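Local coordinates for cellulosomal scaffoldin adaptor protein B (Acetivibrio cellulolyticus, PDB 3FNK) that serves, through this second type II cohesin module of a cellulosomal adaptor scaffoldin, as a dockerin-binding structural unit in assembly of the cellulosome, at residues Ile46-Val56 with Gly124-Val135; Ala63-Thr71 with Val85-Leu96. One frame throughout, in Å; residues are numbered along the deposited sequence.

Contact 1: Ile46-Val56 with Gly124-Val135; sequences IKYDPTVLQAV and GFKVLQKKATTV
Val-52, Leu-53 and Phe-125 bury more surface in this contact than any other residue. Val-52 lies just before strand 53-56, and both of its methyls are in use. Val-52 CG1, anti to the backbone N (chi1 174°), packs 3.6 Å from Thr-133 CB. Val-52 CG2 lies against Gln-129 OE1. The carbonyl of Val-52 takes the N-H of Leu-128, with Leu-128 N to Val-52 O 2.9 Å. Leu-53 points into the barrel and splits its branches. Leu-53 CD1 touches both Thr-133 CG2 and Val-135 CG2, 3.7 Å from each. Leu-53 CD2 lies 3.9 Å from Phe-125 CB. The Phe-125 ring brings its CE2 corner over one face of Tyr-48, with Phe-125 CE2 3.6 Å from Tyr-48 CG. The two ring planes are inclined at 55°. On the other side of the sheet Gln-54 and Lys-126 run side by side, Gln-54 NE2 against the aliphatic CD of Lys-126. Their backbones pair through two bonds: Gln-54 N to Lys-126 O and Lys-126 N to Gln-54 O are both 2.9 Å. Outside the pairing, a water joins Asp-49 OD2 to Thr-133 OG1. Strands 53-56 and 118-127 thus form an antiparallel ladder with one apolar face turned inward, as in the beta barrel of cohesin modules.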
loop_
_atom_site.group_PDB
_atom_site.type_symbol
_atom_site.label_atom_id
_atom_site.label_comp_id
_atom_site.label_asym_id
_atom_site.label_seq_id
_atom_site.Cartn_x
_atom_site.Cartn_y
_atom_site.Cartn_z
ATOM N N ILE A 46 6.230 -4.073 1.641
ATOM C CA ILE A 46 6.019 -3.502 2.954
ATOM C C ILE A 46 6.766 -4.357 3.981
ATOM O O ILE A 46 6.700 -5.611 3.936
ATOM C CB ILE A 46 4.509 -3.407 3.251
ATOM C CG1 ILE A 46 3.858 -2.428 2.290
ATOM C CG2 ILE A 46 4.238 -2.969 4.688
ATOM C CD1 ILE A 46 2.373 -2.383 2.400
ATOM N N LYS A 47 7.504 -3.691 4.875
ATOM C CA LYS A 47 8.271 -4.370 5.911
ATOM C C LYS A 47 7.703 -4.017 7.272
ATOM O O LYS A 47 7.425 -2.848 7.551
ATOM C CB LYS A 47 9.741 -3.979 5.805
ATOM C CG LYS A 47 10.676 -4.783 6.722
ATOM C CD LYS A 47 11.064 -6.139 6.150
ATOM C CE LYS A 47 11.667 -7.053 7.240
ATOM N NZ LYS A 47 10.767 -7.195 8.432
ATOM N N TYR A 48 7.473 -5.032 8.102
ATOM C CA TYR A 48 6.990 -4.803 9.472
ATOM C C TYR A 48 7.608 -5.819 10.421
ATOM O O TYR A 48 8.265 -6.787 9.972
ATOM C CB TYR A 48 5.472 -4.876 9.539
ATOM C CG TYR A 48 4.916 -6.260 9.180
ATOM C CD1 TYR A 48 4.432 -7.136 10.184
ATOM C CD2 TYR A 48 4.888 -6.703 7.849
ATOM C CE1 TYR A 48 3.930 -8.414 9.856
ATOM C CE2 TYR A 48 4.392 -7.968 7.516
ATOM C CZ TYR A 48 3.908 -8.817 8.515
ATOM O OH TYR A 48 3.422 -10.063 8.160
ATOM N N ASP A 49 7.427 -5.584 11.722
ATOM C CA ASP A 49 8.005 -6.453 12.747
ATOM C C ASP A 49 6.964 -7.495 13.129
ATOM O O ASP A 49 6.024 -7.181 13.874
ATOM C CB ASP A 49 8.451 -5.664 13.994
ATOM C CG ASP A 49 9.371 -6.491 14.927
ATOM O OD1 ASP A 49 9.384 -7.756 14.880
ATOM O OD2 ASP A 49 10.097 -5.848 15.717
ATOM N N PRO A 50 7.129 -8.733 12.606
ATOM C CA PRO A 50 6.122 -9.773 12.797
ATOM C C PRO A 50 6.024 -10.181 14.281
ATOM O O PRO A 50 4.913 -10.504 14.744
ATOM C CB PRO A 50 6.641 -10.933 11.947
ATOM C CG PRO A 50 8.092 -10.750 11.883
ATOM C CD PRO A 50 8.368 -9.265 12.001
ATOM N N THR A 51 7.159 -10.146 15.007
ATOM C CA THR A 51 7.182 -10.433 16.468
ATOM C C THR A 51 6.335 -9.410 17.234
ATOM O O THR A 51 5.847 -9.700 18.325
ATOM C CB THR A 51 8.637 -10.511 17.075
ATOM O OG1 THR A 51 9.191 -9.199 17.259
ATOM C CG2 THR A 51 9.600 -11.327 16.204
ATOM N N VAL A 52 6.137 -8.229 16.632
ATOM C CA VAL A 52 5.438 -7.075 17.265
ATOM C C VAL A 52 4.072 -6.732 16.621
ATOM O O VAL A 52 3.117 -6.301 17.307
ATOM C CB VAL A 52 6.346 -5.789 17.220
ATOM C CG1 VAL A 52 5.614 -4.557 17.730
ATOM C CG2 VAL A 52 7.673 -6.011 17.976
ATOM N N LEU A 53 3.997 -6.878 15.294
ATOM C CA LEU A 53 2.731 -6.643 14.595
ATOM C C LEU A 53 2.352 -7.877 13.768
ATOM O O LEU A 53 3.234 -8.542 13.223
ATOM C CB LEU A 53 2.827 -5.420 13.674
ATOM C CG LEU A 53 3.020 -3.994 14.223
ATOM C CD1 LEU A 53 3.722 -3.150 13.128
ATOM C CD2 LEU A 53 1.677 -3.325 14.631
ATOM N N GLN A 54 1.054 -8.165 13.695
ATOM C CA GLN A 54 0.523 -9.243 12.829
ATOM C C GLN A 54 -0.406 -8.714 11.712
ATOM O O GLN A 54 -1.434 -8.089 11.965
ATOM C CB GLN A 54 -0.185 -10.332 13.655
ATOM C CG GLN A 54 -1.150 -11.233 12.823
ATOM C CD GLN A 54 -1.923 -12.288 13.648
ATOM O OE1 GLN A 54 -1.539 -13.459 13.694
ATOM N NE2 GLN A 54 -3.032 -11.879 14.245
ATOM N N ALA A 55 -0.027 -9.003 10.474
ATOM C CA ALA A 55 -0.840 -8.630 9.313
ATOM C C ALA A 55 -2.150 -9.407 9.297
ATOM O O ALA A 55 -2.145 -10.634 9.280
ATOM C CB ALA A 55 -0.054 -8.854 8.026
ATOM N N VAL A 56 -3.253 -8.677 9.323
ATOM C CA VAL A 56 -4.578 -9.245 9.346
ATOM C C VAL A 56 -5.464 -8.509 8.354
ATOM O O VAL A 56 -5.128 -7.402 7.902
ATOM C CB VAL A 56 -5.261 -9.102 10.746
ATOM C CG1 VAL A 56 -4.510 -9.891 11.793
ATOM C CG2 VAL A 56 -5.372 -7.636 11.156
ATOM N N GLY A 124 -4.498 -4.538 7.628
ATOM C CA GLY A 124 -4.670 -4.451 9.082
ATOM C C GLY A 124 -3.386 -4.855 9.775
ATOM O O GLY A 124 -2.637 -5.714 9.279
ATOM N N PHE A 125 -3.095 -4.211 10.903
ATOM C CA PHE A 125 -1.959 -4.622 11.721
ATOM C C PHE A 125 -2.446 -4.769 13.168
ATOM O O PHE A 125 -2.809 -3.768 13.814
ATOM C CB PHE A 125 -0.813 -3.611 11.621
ATOM C CG PHE A 125 -0.005 -3.712 10.343
ATOM C CD1 PHE A 125 -0.057 -2.699 9.394
ATOM C CD2 PHE A 125 0.815 -4.815 10.100
ATOM C CE1 PHE A 125 0.704 -2.791 8.216
ATOM C CE2 PHE A 125 1.547 -4.934 8.923
ATOM C CZ PHE A 125 1.507 -3.916 7.980
ATOM N N LYS A 126 -2.504 -6.012 13.646
ATOM C CA LYS A 126 -2.908 -6.315 15.023
ATOM C C LYS A 126 -1.690 -6.270 15.953
ATOM O O LYS A 126 -0.660 -6.904 15.693
ATOM C CB LYS A 126 -3.653 -7.672 15.111
ATOM C CG LYS A 126 -3.619 -8.374 16.508
ATOM C CD LYS A 126 -4.429 -9.702 16.564
ATOM C CE LYS A 126 -5.946 -9.465 16.721
ATOM N NZ LYS A 126 -6.823 -10.535 16.114
ATOM N N VAL A 127 -1.819 -5.491 17.029
ATOM C CA VAL A 127 -0.739 -5.290 17.988
ATOM C C VAL A 127 -0.511 -6.580 18.795
ATOM O O VAL A 127 -1.450 -7.115 19.394
ATOM C CB VAL A 127 -1.053 -4.069 18.909
ATOM C CG1 VAL A 127 0.092 -3.778 19.880
ATOM C CG2 VAL A 127 -1.382 -2.818 18.066
ATOM N N LEU A 128 0.724 -7.081 18.750
ATOM C CA LEU A 128 1.158 -8.283 19.478
ATOM C C LEU A 128 1.993 -7.954 20.735
ATOM O O LEU A 128 2.200 -8.805 21.608
ATOM C CB LEU A 128 1.999 -9.182 18.566
ATOM C CG LEU A 128 1.331 -9.824 17.346
ATOM C CD1 LEU A 128 2.359 -10.622 16.578
ATOM C CD2 LEU A 128 0.166 -10.705 17.759
ATOM N N GLN A 129 2.491 -6.725 20.787
ATOM C CA GLN A 129 3.261 -6.186 21.898
ATOM C C GLN A 129 3.011 -4.691 21.781
ATOM O O GLN A 129 3.099 -4.131 20.669
ATOM C CB GLN A 129 4.760 -6.441 21.698
ATOM C CG GLN A 129 5.244 -7.843 21.962
ATOM C CD GLN A 129 6.715 -8.037 21.583
ATOM O OE1 GLN A 129 7.524 -7.103 21.652
ATOM N NE2 GLN A 129 7.069 -9.254 21.186
ATOM N N LYS A 130 2.676 -4.036 22.891
ATOM C CA LYS A 130 2.634 -2.582 22.903
ATOM C C LYS A 130 4.079 -2.040 22.996
ATOM O O LYS A 130 4.506 -1.532 24.032
ATOM C CB LYS A 130 1.739 -2.088 24.034
ATOM C CG LYS A 130 1.321 -0.653 23.863
ATOM C CD LYS A 130 -0.012 -0.401 24.512
ATOM C CE LYS A 130 -0.246 1.096 24.714
ATOM N NZ LYS A 130 0.430 1.583 25.944
ATOM N N LYS A 131 4.827 -2.179 21.902
ATOM C CA LYS A 131 6.254 -1.860 21.837
ATOM C C LYS A 131 6.526 -0.978 20.610
ATOM O O LYS A 131 5.855 -1.123 19.578
ATOM C CB LYS A 131 7.066 -3.157 21.767
ATOM C CG LYS A 131 8.547 -2.983 21.485
ATOM C CD LYS A 131 9.271 -4.322 21.513
ATOM C CE LYS A 131 10.773 -4.153 21.337
ATOM N NZ LYS A 131 11.484 -5.468 21.456
ATOM N N ALA A 132 7.504 -0.073 20.725
ATOM C CA ALA A 132 7.820 0.917 19.678
ATOM C C ALA A 132 8.122 0.262 18.342
ATOM O O ALA A 132 9.053 -0.538 18.220
ATOM C CB ALA A 132 9.008 1.814 20.099
ATOM N N THR A 133 7.346 0.616 17.327
ATOM C CA THR A 133 7.453 -0.126 16.074
ATOM C C THR A 133 7.140 0.698 14.829
ATOM O O THR A 133 6.233 1.538 14.825
ATOM C CB THR A 133 6.598 -1.451 16.133
ATOM O OG1 THR A 133 7.104 -2.412 15.202
ATOM C CG2 THR A 133 5.121 -1.200 15.912
ATOM N N THR A 134 7.900 0.427 13.770
ATOM C CA THR A 134 7.691 1.092 12.474
ATOM C C THR A 134 7.458 0.122 11.300
ATOM O O THR A 134 8.060 -0.958 11.204
ATOM C CB THR A 134 8.855 2.012 12.141
ATOM O OG1 THR A 134 10.069 1.261 12.239
ATOM C CG2 THR A 134 8.925 3.164 13.140
ATOM N N VAL A 135 6.572 0.542 10.410
ATOM C CA VAL A 135 6.314 -0.131 9.145
ATOM C C VAL A 135 6.928 0.735 8.039
ATOM O O VAL A 135 6.760 1.953 8.059
ATOM C CB VAL A 135 4.796 -0.276 8.964
ATOM C CG1 VAL A 135 4.435 -0.802 7.576
ATOM C CG2 VAL A 135 4.247 -1.195 10.058
HETATM O O HOH W 1 9.636 -3.460 16.176
HETATM O O HOH W 2 9.610 -8.621 20.544
#

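Contact 2: Ala63-Thr71 with Val85-Leu96; sequences AYTNSSLPT and VQGVHKISEGIL
Asn-66 and His-89 make the main polar links between the loop 63-71 and the segment 85-96. The Asn-66 carbonyl accepts the backbone N-H of His-89, His-89 N to Asn-66 O 2.8 Å and nearly straight at 176°. Asn-66 CG lies beside its own backbone N (chi1 -79°), which brings the amide to Ile-91. Asn-66 OD1 accepts from Ile-91 N at 2.9 Å, with the donor in the carbonyl plane of the amide. Asn-66 ND2 gives a hydrogen to a water that also accepts from Ser-92 N. In the cohesin barrel this loop lies against the turn between strands 83-87 and 95-102, where Lys-90, Gly-94 and Ile-95 form a G1 beta bulge. The buried His-89 ring has both nitrogens engaged. His-89 NE2 donates to Ser-68 O at 2.9 Å, and ND1 is bonded to the backbone N of Asn-97. This should hold the ring's rotation. Leu-96 CD2 and the Gly-87 carbonyl carbon lie over its opposite faces. The loop is shaped by an ST turn, in which Thr-65 OG1 accepts from Ser-67 N. Ser-68 OG accepts from Thr-65 N at 2.7 Å. A second water bridges Ser-67 O and Gly-87 N. Tyr-64 CB meets Ile-91 CD1 at 3.7 Å.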
loop_
_atom_site.group_PDB
_atom_site.type_symbol
_atom_site.label_atom_id
_atom_site.label_comp_id
_atom_site.label_asym_id
_atom_site.label_seq_id
_atom_site.Cartn_x
_atom_site.Cartn_y
_atom_site.Cartn_z
ATOM N N ALA A 63 -6.091 -13.349 10.298
ATOM C CA ALA A 63 -4.696 -13.388 9.949
ATOM C C ALA A 63 -4.481 -13.512 8.427
ATOM O O ALA A 63 -5.145 -14.315 7.774
ATOM C CB ALA A 63 -4.051 -14.521 10.667
ATOM N N TYR A 64 -3.576 -12.702 7.873
ATOM C CA TYR A 64 -3.158 -12.850 6.472
ATOM C C TYR A 64 -2.336 -14.129 6.351
ATOM O O TYR A 64 -1.596 -14.463 7.285
ATOM C CB TYR A 64 -2.248 -11.688 6.021
ATOM C CG TYR A 64 -2.933 -10.468 5.452
ATOM C CD1 TYR A 64 -4.303 -10.279 5.564
ATOM C CD2 TYR A 64 -2.186 -9.475 4.828
ATOM C CE1 TYR A 64 -4.917 -9.131 5.047
ATOM C CE2 TYR A 64 -2.795 -8.314 4.310
ATOM C CZ TYR A 64 -4.139 -8.159 4.417
ATOM O OH TYR A 64 -4.727 -7.035 3.912
ATOM N N THR A 65 -2.451 -14.806 5.198
ATOM C CA THR A 65 -1.515 -15.867 4.762
ATOM C C THR A 65 -0.575 -15.279 3.729
ATOM O O THR A 65 -0.696 -14.105 3.375
ATOM C CB THR A 65 -2.222 -17.042 4.033
ATOM O OG1 THR A 65 -2.568 -16.633 2.702
ATOM C CG2 THR A 65 -3.468 -17.493 4.761
ATOM N N ASN A 66 0.339 -16.097 3.216
ATOM C CA ASN A 66 1.270 -15.617 2.220
ATOM C C ASN A 66 0.653 -15.253 0.850
ATOM O O ASN A 66 1.372 -14.817 -0.074
ATOM C CB ASN A 66 2.446 -16.570 2.091
ATOM C CG ASN A 66 3.449 -16.384 3.214
ATOM O OD1 ASN A 66 3.594 -15.287 3.777
ATOM N ND2 ASN A 66 4.156 -17.434 3.531
ATOM N N SER A 67 -0.667 -15.380 0.749
ATOM C CA SER A 67 -1.343 -15.080 -0.492
ATOM C C SER A 67 -2.556 -14.155 -0.290
ATOM O O SER A 67 -3.287 -13.872 -1.247
ATOM C CB SER A 67 -1.737 -16.393 -1.228
ATOM O OG SER A 67 -2.773 -17.084 -0.514
ATOM N N SER A 68 -2.756 -13.663 0.941
ATOM C CA SER A 68 -3.927 -12.824 1.221
ATOM C C SER A 68 -3.975 -11.569 0.360
ATOM O O SER A 68 -2.931 -10.949 0.080
ATOM C CB SER A 68 -4.004 -12.451 2.694
ATOM O OG SER A 68 -4.121 -13.627 3.469
ATOM N N LEU A 69 -5.182 -11.223 -0.068
ATOM C CA LEU A 69 -5.422 -9.990 -0.812
ATOM C C LEU A 69 -5.554 -8.755 0.088
ATOM O O LEU A 69 -6.147 -8.846 1.154
ATOM C CB LEU A 69 -6.698 -10.093 -1.666
ATOM C CG LEU A 69 -6.735 -11.233 -2.690
ATOM C CD1 LEU A 69 -8.139 -11.269 -3.315
ATOM C CD2 LEU A 69 -5.620 -11.011 -3.726
ATOM N N PRO A 70 -5.042 -7.589 -0.375
ATOM C CA PRO A 70 -5.313 -6.319 0.350
ATOM C C PRO A 70 -6.784 -5.956 0.229
ATOM O O PRO A 70 -7.422 -6.352 -0.739
ATOM C CB PRO A 70 -4.466 -5.298 -0.412
ATOM C CG PRO A 70 -4.308 -5.909 -1.793
ATOM C CD PRO A 70 -4.204 -7.378 -1.571
ATOM N N THR A 71 -7.337 -5.218 1.181
ATOM C CA THR A 71 -8.700 -4.709 1.009
ATOM C C THR A 71 -8.590 -3.527 0.062
ATOM O O THR A 71 -7.600 -2.791 0.131
ATOM C CB THR A 71 -9.317 -4.309 2.351
ATOM O OG1 THR A 71 -9.111 -5.374 3.290
ATOM C CG2 THR A 71 -10.790 -4.034 2.229
ATOM N N VAL A 85 -5.729 -8.244 -8.887
ATOM C CA VAL A 85 -5.036 -7.978 -7.619
ATOM C C VAL A 85 -4.391 -9.270 -7.136
ATOM O O VAL A 85 -4.985 -10.351 -7.319
ATOM C CB VAL A 85 -6.037 -7.432 -6.576
ATOM C CG1 VAL A 85 -7.182 -8.441 -6.276
ATOM C CG2 VAL A 85 -5.351 -6.952 -5.300
ATOM N N GLN A 86 -3.196 -9.172 -6.538
ATOM C CA GLN A 86 -2.488 -10.342 -5.986
ATOM C C GLN A 86 -1.648 -9.953 -4.759
ATOM O O GLN A 86 -1.082 -8.851 -4.732
ATOM C CB GLN A 86 -1.568 -10.990 -7.036
ATOM C CG GLN A 86 -1.078 -12.416 -6.667
ATOM C CD GLN A 86 -0.060 -13.005 -7.654
ATOM O OE1 GLN A 86 0.277 -12.407 -8.687
ATOM N NE2 GLN A 86 0.422 -14.188 -7.334
ATOM N N GLY A 87 -1.552 -10.863 -3.781
ATOM C CA GLY A 87 -0.629 -10.716 -2.631
ATOM C C GLY A 87 0.334 -11.880 -2.566
ATOM O O GLY A 87 -0.109 -13.020 -2.647
ATOM N N VAL A 88 1.639 -11.593 -2.508
ATOM C CA VAL A 88 2.684 -12.589 -2.345
ATOM C C VAL A 88 3.609 -12.188 -1.166
ATOM O O VAL A 88 4.557 -11.401 -1.326
ATOM C CB VAL A 88 3.519 -12.835 -3.636
ATOM C CG1 VAL A 88 4.497 -13.965 -3.408
ATOM C CG2 VAL A 88 2.621 -13.201 -4.807
ATOM N N HIS A 89 3.319 -12.754 -0.001
ATOM C CA HIS A 89 3.928 -12.338 1.268
ATOM C C HIS A 89 4.923 -13.333 1.845
ATOM O O HIS A 89 5.044 -14.478 1.374
ATOM C CB HIS A 89 2.816 -12.070 2.267
ATOM C CG HIS A 89 1.670 -11.307 1.677
ATOM N ND1 HIS A 89 1.858 -10.221 0.843
ATOM C CD2 HIS A 89 0.328 -11.471 1.792
ATOM C CE1 HIS A 89 0.677 -9.747 0.483
ATOM N NE2 HIS A 89 -0.264 -10.482 1.042
ATOM N N LYS A 90 5.646 -12.874 2.860
ATOM C CA LYS A 90 6.538 -13.717 3.642
ATOM C C LYS A 90 6.301 -13.313 5.086
ATOM O O LYS A 90 7.107 -12.581 5.682
ATOM C CB LYS A 90 7.986 -13.462 3.228
ATOM C CG LYS A 90 8.669 -14.579 2.503
ATOM C CD LYS A 90 9.337 -15.484 3.524
ATOM C CE LYS A 90 10.663 -16.000 3.006
ATOM N NZ LYS A 90 11.231 -16.989 3.985
ATOM N N ILE A 91 5.179 -13.767 5.626
ATOM C CA ILE A 91 4.638 -13.282 6.893
ATOM C C ILE A 91 5.583 -13.518 8.075
ATOM O O ILE A 91 5.579 -12.764 9.045
ATOM C CB ILE A 91 3.273 -13.944 7.162
ATOM C CG1 ILE A 91 2.276 -13.489 6.112
ATOM C CG2 ILE A 91 2.754 -13.615 8.536
ATOM C CD1 ILE A 91 1.312 -12.447 6.585
ATOM N N SER A 92 6.402 -14.553 7.970
ATOM C CA SER A 92 7.282 -14.938 9.045
ATOM C C SER A 92 8.491 -14.022 9.065
ATOM O O SER A 92 9.129 -13.882 10.101
ATOM C CB SER A 92 7.725 -16.392 8.897
ATOM O OG SER A 92 8.592 -16.548 7.780
ATOM N N GLU A 93 8.811 -13.419 7.919
ATOM C CA GLU A 93 9.806 -12.356 7.863
ATOM C C GLU A 93 9.219 -10.936 8.035
ATOM O O GLU A 93 9.957 -9.959 8.050
ATOM C CB GLU A 93 10.591 -12.425 6.569
ATOM C CG GLU A 93 11.443 -13.642 6.400
ATOM C CD GLU A 93 12.307 -13.529 5.162
ATOM O OE1 GLU A 93 11.802 -13.076 4.113
ATOM O OE2 GLU A 93 13.512 -13.874 5.227
ATOM N N GLY A 94 7.909 -10.798 8.176
ATOM C CA GLY A 94 7.319 -9.460 8.190
ATOM C C GLY A 94 7.341 -8.744 6.825
ATOM O O GLY A 94 7.565 -7.539 6.761
ATOM N N ILE A 95 7.063 -9.476 5.738
ATOM C CA ILE A 95 7.106 -8.906 4.385
ATOM C C ILE A 95 5.775 -9.117 3.670
ATOM O O ILE A 95 5.314 -10.239 3.534
ATOM C CB ILE A 95 8.289 -9.470 3.530
ATOM C CG1 ILE A 95 9.631 -8.966 4.045
ATOM C CG2 ILE A 95 8.200 -8.986 2.087
ATOM C CD1 ILE A 95 10.748 -9.875 3.742
ATOM N N LEU A 96 5.167 -8.020 3.242
ATOM C CA LEU A 96 4.015 -8.047 2.369
ATOM C C LEU A 96 4.383 -7.462 1.021
ATOM O O LEU A 96 5.079 -6.449 0.956
ATOM C CB LEU A 96 2.853 -7.222 2.936
ATOM C CG LEU A 96 2.305 -7.487 4.346
ATOM C CD1 LEU A 96 1.093 -6.610 4.623
ATOM C CD2 LEU A 96 1.929 -8.943 4.506
HETATM O O HOH W 3 6.450 -16.890 5.726
HETATM O O HOH W 4 -2.680 -13.698 -4.203
#

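Contact 1 and contact 2 have centres about 14 Å apart and touch directly. Both segments of contact 2 fall between those of contact 1 in the chain. Strands 39-47 and 95-102 are neighbours in one antiparallel sheet and carry the connection. Ile-46 N lies 2.7 Å from Leu-96 O, and Tyr-48 N lies 2.8 Å from Gly-94 O; both are probable hydrogen bonds. Lys-47 NZ adds a bond to Glu-93 O. At the end of strand 53-56, in the other sheet, Val-56 O lies 3.3 Å from Tyr-64 CE1 of the loop. Leu-96 touches both Tyr-48 and Ala-55. A 1,2-ethanediol, probably from the crystallisation liquor, lies about 3 Å from the Val-88 side chain in contact 2.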